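Side-chain contact in beta-lactamase-related domain-containing protein (Bacteroides dorei DSM 17855, PDB 5TGF), which is probably a serine hydrolase of the beta-lactamase family, though its substrate is not established, and has a calcium-binding site: residues 214-219 against 227-232. Numbering follows the deposited sequence.
Sequences LKMIYH and EILKPE
Met216, a selenomethionine, lays the outer half of its side chain across the tip of Leu229: SE sits 3.8 Å from Leu229 CD1, and the methyl CE follows at 4.0 Å from the same CD1. The two side chains run at about a right angle to each other, with one leucine methyl meeting both the selenium and the carbon beyond it. Lower on the chain, Met216 CG packs 3.9 Å from Ile228 CB, with Ile228 CG1 at 4.1 Å, so the isoleucine is met near its base and its CD1 is carried away from the helix. The torsions of Met216 divide the work. CG is anti to the backbone N (chi1 -174°), which extends it from the helix toward Ile228, and the bends at chi2 (-93°) and chi3 (-64°) then swing SE and CE over to Leu229. Ile217, one residue on, adds a lighter touch: its CD1 lies 4.1 Å from Leu229 CD1, so that methyl is approached by both helix residues.

In the fold, this joins the last turn of helix 207-218 to the loop 228-230 that follows the short hairpin 222-223/226-227 and leads into helix 231-238. The backbone of Ile228 and Leu229 hydrogen-bonds to Gly221, tying down the return. Ile228 also packs on Ile175, Pro178 and Leu179 of helix 167-179, while Leu229 rests on Ala70 and Asp73 of helix 60-74; its side chain lies about 8 Å from that of Val72, a calcium-site residue, though no calcium is bound in this chain.

No hydrogen bond or charge pair crosses between the segments. All four touching residues are buried and apolar, so the cohesion here comes from dispersion and exclusion of water, with shape rather than polar direction setting how the side chains meet.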
ATOM      1  N   LEU A 214       8.370   2.567  -6.940  1.00 15.25           N
ATOM      2  CA  LEU A 214       7.424   3.491  -7.590  1.00 17.20           C
ATOM      3  C   LEU A 214       7.804   3.767  -9.073  1.00 16.09           C
ATOM      4  O   LEU A 214       6.936   3.780  -9.950  1.00 14.75           O
ATOM      5  CB  LEU A 214       7.343   4.802  -6.816  1.00 16.86           C
ATOM      6  CG  LEU A 214       6.528   4.786  -5.513  1.00 16.96           C
ATOM      7  CD1 LEU A 214       6.710   6.106  -4.790  1.00 15.87           C
ATOM      8  CD2 LEU A 214       5.065   4.477  -5.764  1.00 18.21           C
ATOM      9  N   LYS A 215       9.100   3.881  -9.338  1.00 16.52           N
ATOM     10  CA  LYS A 215       9.592   4.031 -10.715  1.00 18.78           C
ATOM     11  C   LYS A 215       9.134   2.856 -11.578  1.00 19.55           C
ATOM     12  O   LYS A 215       8.621   3.047 -12.693  1.00 20.55           O
ATOM     13  CB  LYS A 215      11.113   4.146 -10.732  1.00 22.12           C
ATOM     14  CG  LYS A 215      11.716   4.428 -12.113  1.00 28.02           C
ATOM     15  CD  LYS A 215      13.236   4.386 -12.131  1.00 28.84           C
ATOM     16  CE  LYS A 215      13.749   4.685 -13.550  1.00 34.28           C
ATOM     17  NZ  LYS A 215      15.230   4.612 -13.638  1.00 36.60           N
HETATM   18  N   MSE A 216       9.315   1.640 -11.074  1.00 17.87           N
HETATM   19  CA  MSE A 216       8.818   0.444 -11.733  1.00 19.07           C
HETATM   20  C   MSE A 216       7.344   0.523 -12.020  1.00 19.13           C
HETATM   21  O   MSE A 216       6.906   0.194 -13.125  1.00 18.94           O
HETATM   22  CB  MSE A 216       9.180  -0.798 -10.910  1.00 21.37           C
HETATM   23  CG  MSE A 216       8.799  -2.103 -11.626  1.00 22.16           C
HETATM   24 SE   MSE A 216       6.997  -2.726 -11.115  0.73 21.82          SE
HETATM   25  CE  MSE A 216       7.305  -3.089  -9.198  1.00 18.47           C
ATOM     26  N   ILE A 217       6.532   0.883 -11.019  1.00 16.99           N
ATOM     27  CA  ILE A 217       5.101   0.967 -11.216  1.00 15.45           C
ATOM     28  C   ILE A 217       4.756   2.045 -12.248  1.00 16.22           C
ATOM     29  O   ILE A 217       3.853   1.852 -13.074  1.00 18.32           O
ATOM     30  CB  ILE A 217       4.372   1.266  -9.857  1.00 16.22           C
ATOM     31  CG1 ILE A 217       4.527   0.073  -8.913  1.00 15.09           C
ATOM     32  CG2 ILE A 217       2.904   1.521 -10.053  1.00 16.39           C
ATOM     33  CD1 ILE A 217       3.807  -1.195  -9.334  1.00 15.05           C
ATOM     34  N   TYR A 218       5.423   3.184 -12.143  1.00 16.36           N
ATOM     35  CA  TYR A 218       5.204   4.325 -13.035  1.00 20.08           C
ATOM     36  C   TYR A 218       5.471   3.949 -14.500  1.00 19.20           C
ATOM     37  O   TYR A 218       4.826   4.475 -15.404  1.00 20.23           O
ATOM     38  CB  TYR A 218       6.090   5.514 -12.638  1.00 20.42           C
ATOM     39  CG  TYR A 218       5.817   6.735 -13.510  1.00 21.67           C
ATOM     40  CD1 TYR A 218       4.731   7.558 -13.249  1.00 24.48           C
ATOM     41  CD2 TYR A 218       6.643   7.059 -14.594  1.00 26.94           C
ATOM     42  CE1 TYR A 218       4.432   8.651 -14.057  1.00 26.23           C
ATOM     43  CE2 TYR A 218       6.376   8.177 -15.384  1.00 26.04           C
ATOM     44  CZ  TYR A 218       5.248   8.953 -15.103  1.00 28.41           C
ATOM     45  OH  TYR A 218       4.937  10.074 -15.827  1.00 33.84           O
ATOM     46  N   HIS A 219       6.427   3.068 -14.728  1.00 17.31           N
ATOM     47  CA  HIS A 219       6.702   2.553 -16.057  1.00 21.80           C
ATOM     48  C   HIS A 219       5.953   1.252 -16.385  1.00 22.38           C
ATOM     49  O   HIS A 219       6.418   0.424 -17.197  1.00 20.60           O
ATOM     50  CB  HIS A 219       8.206   2.410 -16.232  1.00 22.62           C
ATOM     51  CG  HIS A 219       8.926   3.718 -16.243  1.00 26.05           C
ATOM     52  ND1 HIS A 219       8.817   4.614 -17.280  1.00 31.42           N
ATOM     53  CD2 HIS A 219       9.730   4.304 -15.327  1.00 28.42           C
ATOM     54  CE1 HIS A 219       9.533   5.689 -17.012  1.00 29.32           C
ATOM     55  NE2 HIS A 219      10.102   5.524 -15.835  1.00 30.08           N
ATOM     56  N   GLU A 227      11.009  -7.018 -17.460  1.00 28.54           N
ATOM     57  CA  GLU A 227       9.596  -6.943 -17.149  1.00 31.61           C
ATOM     58  C   GLU A 227       9.381  -7.460 -15.722  1.00 28.75           C
ATOM     59  O   GLU A 227       9.326  -8.659 -15.492  1.00 28.28           O
ATOM     60  CB  GLU A 227       8.795  -7.784 -18.144  1.00 33.55           C
ATOM     61  CG  GLU A 227       7.308  -7.497 -18.120  1.00 41.31           C
ATOM     62  CD  GLU A 227       6.577  -8.012 -19.360  1.00 45.09           C
ATOM     63  OE1 GLU A 227       6.252  -9.213 -19.361  1.00 47.66           O
ATOM     64  OE2 GLU A 227       6.331  -7.228 -20.321  1.00 44.53           O
ATOM     65  N   ILE A 228       9.256  -6.554 -14.767  1.00 25.76           N
ATOM     66  CA  ILE A 228       9.122  -6.962 -13.354  1.00 24.47           C
ATOM     67  C   ILE A 228       7.675  -7.374 -13.078  1.00 21.42           C
ATOM     68  O   ILE A 228       7.408  -8.392 -12.440  1.00 22.34           O
ATOM     69  CB  ILE A 228       9.578  -5.830 -12.406  1.00 25.10           C
ATOM     70  CG1 ILE A 228      10.997  -5.385 -12.756  1.00 23.83           C
ATOM     71  CG2 ILE A 228       9.448  -6.274 -10.946  1.00 23.24           C
ATOM     72  CD1 ILE A 228      12.008  -6.500 -12.684  1.00 26.10           C
ATOM     73  N   LEU A 229       6.742  -6.602 -13.607  1.00 19.32           N
ATOM     74  CA  LEU A 229       5.344  -6.984 -13.676  1.00 19.98           C
ATOM     75  C   LEU A 229       4.868  -6.819 -15.115  1.00 21.06           C
ATOM     76  O   LEU A 229       5.301  -5.909 -15.817  1.00 19.40           O
ATOM     77  CB  LEU A 229       4.510  -6.059 -12.759  1.00 19.47           C
ATOM     78  CG  LEU A 229       4.733  -6.269 -11.246  1.00 20.65           C
ATOM     79  CD1 LEU A 229       4.050  -5.119 -10.496  1.00 19.60           C
ATOM     80  CD2 LEU A 229       4.220  -7.646 -10.811  1.00 21.38           C
ATOM     81  N   LYS A 230       3.919  -7.644 -15.521  1.00 21.32           N
ATOM     82  CA  LYS A 230       3.278  -7.447 -16.816  1.00 20.25           C
ATOM     83  C   LYS A 230       2.417  -6.186 -16.844  1.00 24.44           C
ATOM     84  O   LYS A 230       1.800  -5.823 -15.832  1.00 19.32           O
ATOM     85  CB  LYS A 230       2.428  -8.648 -17.146  1.00 22.01           C
ATOM     86  CG  LYS A 230       3.232  -9.897 -17.369  1.00 24.50           C
ATOM     87  CD  LYS A 230       2.415 -10.868 -18.183  1.00 34.36           C
ATOM     88  CE  LYS A 230       3.092 -12.228 -18.237  1.00 38.92           C
ATOM     89  NZ  LYS A 230       2.319 -13.195 -17.421  1.00 45.69           N
ATOM     90  N   PRO A 231       2.381  -5.487 -17.987  1.00 23.71           N
ATOM     91  CA  PRO A 231       1.593  -4.261 -18.074  1.00 23.73           C
ATOM     92  C   PRO A 231       0.156  -4.455 -17.661  1.00 22.46           C
ATOM     93  O   PRO A 231      -0.398  -3.595 -16.946  1.00 21.28           O
ATOM     94  CB  PRO A 231       1.670  -3.890 -19.565  1.00 28.79           C
ATOM     95  CG  PRO A 231       2.906  -4.542 -20.062  1.00 29.31           C
ATOM     96  CD  PRO A 231       3.036  -5.814 -19.276  1.00 28.07           C
ATOM     97  N   GLU A 232      -0.442  -5.589 -18.038  1.00 21.79           N
ATOM     98  CA  GLU A 232      -1.832  -5.861 -17.662  1.00 25.28           C
ATOM     99  C   GLU A 232      -2.034  -6.005 -16.155  1.00 20.62           C
ATOM    100  O   GLU A 232      -3.095  -5.702 -15.627  1.00 21.28           O
ATOM    101  CB  GLU A 232      -2.382  -7.110 -18.365  1.00 29.00           C
ATOM    102  CG  GLU A 232      -1.552  -8.362 -18.189  1.00 34.76           C
ATOM    103  CD  GLU A 232      -0.551  -8.576 -19.331  1.00 42.42           C
ATOM    104  OE1 GLU A 232      -0.070  -7.574 -19.937  1.00 33.37           O
ATOM    105  OE2 GLU A 232      -0.224  -9.760 -19.575  1.00 49.39           O
TER